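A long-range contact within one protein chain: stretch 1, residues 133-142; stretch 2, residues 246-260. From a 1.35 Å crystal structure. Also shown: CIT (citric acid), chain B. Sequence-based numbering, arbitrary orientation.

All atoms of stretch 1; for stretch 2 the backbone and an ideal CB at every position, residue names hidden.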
# COMPACT_ATOMS: atom_id res chain seq x y z
N TYR A 133 0.54 -9.95 -5.85
CA TYR A 133 1.58 -10.76 -5.20
C TYR A 133 1.05 -12.08 -4.67
O TYR A 133 1.81 -12.87 -4.12
CB TYR A 133 2.26 -9.95 -4.10
CG TYR A 133 1.29 -9.44 -3.04
CD1 TYR A 133 0.78 -8.18 -3.13
CD2 TYR A 133 0.83 -10.25 -2.04
CE1 TYR A 133 -0.18 -7.71 -2.20
CE2 TYR A 133 -0.08 -9.82 -1.14
CZ TYR A 133 -0.62 -8.56 -1.22
OH TYR A 133 -1.51 -8.21 -0.26
N GLY A 134 -0.24 -12.32 -4.79
CA GLY A 134 -0.82 -13.56 -4.34
C GLY A 134 -1.74 -14.19 -5.37
O GLY A 134 -1.34 -14.39 -6.47
N SER A 135 -2.97 -14.56 -4.94
CA SER A 135 -3.86 -15.30 -5.86
C SER A 135 -4.33 -14.46 -7.04
O SER A 135 -4.74 -15.04 -8.03
CB SER A 135 -5.04 -15.94 -5.23
OG SER A 135 -6.04 -15.02 -4.95
N CYS A 136 -4.17 -13.13 -6.98
CA CYS A 136 -4.43 -12.33 -8.18
C CYS A 136 -3.35 -12.49 -9.25
O CYS A 136 -3.51 -11.93 -10.33
CB CYS A 136 -4.62 -10.86 -7.85
SG CYS A 136 -6.16 -10.59 -6.97
N MSE A 137 -2.27 -13.25 -8.99
CA MSE A 137 -1.36 -13.67 -10.04
C MSE A 137 -1.93 -14.82 -10.90
O MSE A 137 -1.43 -15.01 -12.00
CB MSE A 137 -0.03 -14.13 -9.44
CG MSE A 137 0.69 -13.02 -8.61
SE MSE A 137 2.44 -13.54 -8.10
CE MSE A 137 2.06 -14.92 -6.93
N ASP A 138 -2.95 -15.51 -10.41
CA ASP A 138 -3.65 -16.53 -11.17
C ASP A 138 -4.90 -15.96 -11.82
O ASP A 138 -5.36 -14.87 -11.42
CB ASP A 138 -4.05 -17.68 -10.20
CG ASP A 138 -4.67 -18.82 -10.86
OD1 ASP A 138 -5.85 -19.12 -10.54
OD2 ASP A 138 -4.03 -19.42 -11.71
N ASN A 139 -5.40 -16.64 -12.81
CA ASN A 139 -6.54 -16.13 -13.57
C ASN A 139 -7.87 -16.84 -13.38
O ASN A 139 -8.84 -16.38 -13.95
CB ASN A 139 -6.21 -15.92 -15.04
CG ASN A 139 -6.08 -17.20 -15.77
OD1 ASN A 139 -6.14 -17.18 -17.01
ND2 ASN A 139 -5.92 -18.30 -15.08
N ALA A 140 -7.94 -17.92 -12.61
CA ALA A 140 -9.20 -18.67 -12.60
C ALA A 140 -10.35 -17.86 -12.00
O ALA A 140 -11.43 -17.86 -12.55
CB ALA A 140 -9.05 -19.95 -11.83
N ARG A 141 -10.14 -17.14 -10.91
CA ARG A 141 -11.20 -16.33 -10.28
C ARG A 141 -11.56 -15.18 -11.24
O ARG A 141 -12.72 -14.89 -11.38
CB ARG A 141 -10.89 -15.82 -8.88
CG ARG A 141 -10.90 -16.92 -7.84
CD ARG A 141 -10.66 -16.34 -6.45
NE ARG A 141 -11.76 -15.43 -6.12
CZ ARG A 141 -11.81 -14.64 -5.05
NH1 ARG A 141 -10.79 -14.67 -4.28
NH2 ARG A 141 -12.86 -13.81 -4.86
N PHE A 142 -10.58 -14.57 -11.90
CA PHE A 142 -10.92 -13.56 -12.91
C PHE A 142 -11.87 -14.13 -13.93
O PHE A 142 -12.85 -13.51 -14.36
CB PHE A 142 -9.70 -13.02 -13.63
CG PHE A 142 -8.66 -12.31 -12.77
CD1 PHE A 142 -7.31 -12.45 -13.12
CD2 PHE A 142 -8.98 -11.47 -11.72
CE1 PHE A 142 -6.32 -11.78 -12.41
CE2 PHE A 142 -7.95 -10.78 -11.01
CZ PHE A 142 -6.63 -10.99 -11.35
N UNK A 246 -6.65 -24.72 -1.55
CA UNK A 246 -7.23 -24.26 -2.80
C UNK A 246 -6.56 -22.92 -3.18
O UNK A 246 -6.01 -22.76 -4.33
CB UNK A 246 -8.75 -24.11 -2.68
N UNK A 247 -6.54 -22.00 -2.20
CA UNK A 247 -5.90 -20.66 -2.32
C UNK A 247 -4.40 -20.77 -2.57
O UNK A 247 -3.88 -20.12 -3.42
CB UNK A 247 -6.14 -19.84 -1.05
N UNK A 248 -3.70 -21.66 -1.82
CA UNK A 248 -2.30 -21.84 -2.06
C UNK A 248 -2.01 -22.30 -3.47
O UNK A 248 -1.06 -21.86 -4.13
CB UNK A 248 -1.72 -22.84 -1.05
N UNK A 249 -2.88 -23.18 -3.98
CA UNK A 249 -2.65 -23.61 -5.36
C UNK A 249 -2.75 -22.47 -6.35
O UNK A 249 -2.03 -22.43 -7.33
CB UNK A 249 -3.65 -24.70 -5.74
N UNK A 250 -3.68 -21.52 -6.15
CA UNK A 250 -3.78 -20.34 -7.03
C UNK A 250 -2.48 -19.57 -7.04
O UNK A 250 -1.95 -19.21 -8.09
CB UNK A 250 -4.92 -19.42 -6.59
N UNK A 251 -1.91 -19.34 -5.84
CA UNK A 251 -0.65 -18.62 -5.73
C UNK A 251 0.46 -19.33 -6.46
O UNK A 251 1.25 -18.76 -7.20
CB UNK A 251 -0.27 -18.43 -4.26
N UNK A 252 0.49 -20.63 -6.27
CA UNK A 252 1.53 -21.41 -6.90
C UNK A 252 1.45 -21.36 -8.39
O UNK A 252 2.47 -21.22 -9.06
CB UNK A 252 1.47 -22.86 -6.43
N UNK A 253 0.26 -21.45 -8.97
CA UNK A 253 0.12 -21.42 -10.43
C UNK A 253 0.56 -20.07 -10.97
O UNK A 253 1.26 -19.99 -11.97
CB UNK A 253 -1.32 -21.71 -10.85
N UNK A 254 0.14 -18.98 -10.27
CA UNK A 254 0.52 -17.64 -10.75
C UNK A 254 2.01 -17.42 -10.60
O UNK A 254 2.65 -16.86 -11.50
CB UNK A 254 -0.24 -16.55 -9.99
N UNK A 255 2.61 -17.90 -9.52
CA UNK A 255 4.06 -17.71 -9.34
C UNK A 255 4.85 -18.50 -10.37
O UNK A 255 5.80 -18.00 -10.93
CB UNK A 255 4.49 -18.13 -7.93
N UNK A 256 4.42 -19.70 -10.64
CA UNK A 256 5.06 -20.55 -11.66
C UNK A 256 4.99 -19.89 -13.02
O UNK A 256 5.95 -19.94 -13.81
CB UNK A 256 4.40 -21.93 -11.72
N UNK A 257 3.86 -19.21 -13.31
CA UNK A 257 3.74 -18.57 -14.62
C UNK A 257 4.65 -17.35 -14.76
O UNK A 257 5.23 -17.14 -15.81
CB UNK A 257 2.29 -18.16 -14.87
N UNK A 258 4.72 -16.53 -13.72
CA UNK A 258 5.34 -15.23 -13.87
C UNK A 258 6.67 -15.00 -13.17
O UNK A 258 7.43 -14.14 -13.59
CB UNK A 258 4.35 -14.17 -13.37
N UNK A 259 6.91 -15.64 -12.03
CA UNK A 259 7.99 -15.19 -11.13
C UNK A 259 9.28 -15.98 -11.32
O UNK A 259 9.32 -16.99 -12.02
CB UNK A 259 7.54 -15.30 -9.67
N UNK A 260 10.35 -15.54 -10.72
CA UNK A 260 11.60 -16.28 -10.87
C UNK A 260 11.46 -17.65 -10.18
O UNK A 260 10.83 -17.77 -9.15
CB UNK A 260 12.77 -15.49 -10.29
C1 CIT B . -6.29 -11.58 -1.05
O1 CIT B . -6.30 -12.74 -0.74
O2 CIT B . -7.39 -10.89 -1.01
C2 CIT B . -5.00 -10.87 -1.28
C3 CIT B . -4.52 -11.09 -2.70
O7 CIT B . -5.50 -10.42 -3.60
C4 CIT B . -3.21 -10.39 -2.96
C5 CIT B . -2.70 -10.41 -4.36
O3 CIT B . -2.89 -11.39 -5.07
O4 CIT B . -1.99 -9.47 -4.76
C6 CIT B . -4.54 -12.54 -2.96
O5 CIT B . -5.40 -12.93 -3.82
O6 CIT B . -3.63 -13.24 -2.53

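Positions 246 to 258 have the phi and psi of a helix, so which residues meet stretch 1 is largely a matter of helical periodicity. At 246 the ideal CB has nothing of stretch 1 near it, and many residues would serve; it is His 246.

Position 247 points its CB sideways, again with nothing close, but a long side chain could reach the citrate and Ser 135. One with a donor at its end would suit: Tyr, Lys or Arg. Tyr 247, with chi1 t, gives a very short hydrogen bond from OH to citrate O6, 2.5 Å, while its CE1 lies 3.6 Å from Ser 135 OG. The citrate probably comes from the crystallisation liquor.

Positions 248, whose CB points away, and 249, whose CB is out of reach, are unconstrained by stretch 1. They are Gln 248 and Ile 249.

At 250 the CB points toward stretch 1, with the ideal CB 3.7 Å from Ser 135 CB and 4.1 Å from Asp 138 OD1. The nearby carboxylate would favour a neutral polar residue or a base; an acid is also possible if water links it to the donors of Arg 141. The residue is Glu 250. Its OE2 stands 4.5 Å from Asp 138 OD1, a proximity of like charges eased by a water that donates to both atoms and accepts from Arg 141 N. OE2 also packs 3.4 Å from Arg 141 CD.

Position 251 points sideways past the backbone of 134 and 135, where a medium-sized apolar side chain fits. Ile 251 places CG1 3.7 Å from Gly 134 C, and its CG2 is 4.1 Å from CE of Met 137, a selenomethionine.

Position 252 points away, so almost any helix-compatible residue would do; it is Glu 252.

At 253 the ideal CB faces Asp 138, 3.7 Å from OD2, so a long basic residue is the natural choice. Arg 253 answers with a nearly linear pair of bonds: NH2 to Asp 138 OD1, 2.9 Å, and NE to Asp 138 OD2, 3.0 Å. This salt bridge uses both carboxylate oxygens, and OD1 also caps Ala 140 N at 3.2 Å.

Position 254 allows little choice. An ideal CB would lie 2.5 Å from Met 137 CB and 2.9 Å from Asp 138 N, both clashes. Gly 254 brings its CA within 3.5 Å of Met 137 O.

At 255 the ideal CB is 4.1 Å from Met 137 CE, and a small apolar residue suffices: Ala 255.

Position 256 is out of reach and equally free; it is Glu 256. Position 257 points toward stretch 1 but finds nothing near its CB, so polar or apolar would serve; it is Leu 257.

At 258 a large aromatic or a long side chain with a donor could reach the carbonyl of Met 137. Tyr 258 sets CE2, at its ring edge, 3.2 Å from Met 137 O.

Position 259 leaves helical angles with its CB toward stretch 1, where the selenium invites an apolar residue. Leu 259 puts CD1 3.7 Å from Met 137 SE.

Position 260 lies beyond stretch 1, which sets no preference; Ser 260 caps the following helix.

Stretch 2, residues 246-260: HYQIEIERGAELYLS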
# COMPACT_ATOMS: atom_id res chain seq x y z
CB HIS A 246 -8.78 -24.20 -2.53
CG HIS A 246 -9.26 -22.95 -1.80
ND1 HIS A 246 -8.99 -22.70 -0.47
CD2 HIS A 246 -9.92 -21.84 -2.24
CE1 HIS A 246 -9.49 -21.53 -0.11
NE2 HIS A 246 -10.06 -20.98 -1.16
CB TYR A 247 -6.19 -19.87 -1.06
CG TYR A 247 -5.57 -18.50 -0.98
CD1 TYR A 247 -6.06 -17.43 -1.73
CD2 TYR A 247 -4.51 -18.28 -0.15
CE1 TYR A 247 -5.45 -16.17 -1.63
CE2 TYR A 247 -3.91 -17.08 -0.04
CZ TYR A 247 -4.37 -16.02 -0.79
OH TYR A 247 -3.74 -14.84 -0.64
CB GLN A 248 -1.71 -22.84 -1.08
CG GLN A 248 -0.26 -23.14 -1.37
CD GLN A 248 0.53 -23.89 -0.27
OE1 GLN A 248 1.66 -24.44 -0.55
NE2 GLN A 248 0.00 -23.89 0.90
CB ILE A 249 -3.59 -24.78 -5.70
CG1 ILE A 249 -3.28 -26.04 -4.87
CG2 ILE A 249 -3.50 -25.14 -7.20
CD1 ILE A 249 -4.42 -27.10 -4.87
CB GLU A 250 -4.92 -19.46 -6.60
CG GLU A 250 -6.27 -20.09 -6.79
CD GLU A 250 -7.39 -19.31 -6.14
OE1 GLU A 250 -8.02 -19.90 -5.24
OE2 GLU A 250 -7.75 -18.19 -6.54
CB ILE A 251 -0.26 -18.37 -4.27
CG1 ILE A 251 -1.27 -17.46 -3.65
CG2 ILE A 251 1.14 -17.81 -4.14
CD1 ILE A 251 -1.05 -17.16 -2.20
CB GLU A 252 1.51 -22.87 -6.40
CG GLU A 252 1.91 -23.03 -4.95
CD GLU A 252 2.04 -24.44 -4.52
OE1 GLU A 252 2.43 -24.64 -3.38
OE2 GLU A 252 1.80 -25.35 -5.32
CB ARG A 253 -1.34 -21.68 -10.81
CG ARG A 253 -1.87 -23.08 -10.81
CD ARG A 253 -3.15 -23.18 -11.70
NE ARG A 253 -4.23 -22.32 -11.20
CZ ARG A 253 -5.31 -22.78 -10.59
NH1 ARG A 253 -5.50 -24.11 -10.42
NH2 ARG A 253 -6.25 -21.95 -10.15
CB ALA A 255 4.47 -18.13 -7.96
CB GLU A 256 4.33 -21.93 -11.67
CG GLU A 256 4.57 -22.81 -10.45
CD GLU A 256 3.48 -23.88 -10.28
OE1 GLU A 256 2.61 -24.01 -11.22
OE2 GLU A 256 3.53 -24.64 -9.27
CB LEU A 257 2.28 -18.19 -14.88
CG LEU A 257 1.78 -17.51 -16.18
CD1 LEU A 257 2.20 -18.38 -17.34
CD2 LEU A 257 0.26 -17.33 -16.07
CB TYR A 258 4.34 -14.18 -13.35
CG TYR A 258 3.06 -14.00 -14.15
CD1 TYR A 258 3.08 -13.40 -15.39
CD2 TYR A 258 1.83 -14.26 -13.58
CE1 TYR A 258 1.96 -13.20 -16.12
CE2 TYR A 258 0.63 -14.03 -14.31
CZ TYR A 258 0.70 -13.48 -15.59
OH TYR A 258 -0.44 -13.20 -16.34
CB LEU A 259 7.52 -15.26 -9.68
CG LEU A 259 6.21 -14.55 -9.38
CD1 LEU A 259 5.98 -14.57 -7.91
CD2 LEU A 259 6.22 -13.10 -9.92
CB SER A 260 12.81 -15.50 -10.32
OG SER A 260 12.80 -15.36 -8.92
O HOH W 1 -8.44 -16.15 -3.99
O HOH W 2 -2.85 -13.72 -14.92
O HOH W 3 -7.69 -17.50 -9.22
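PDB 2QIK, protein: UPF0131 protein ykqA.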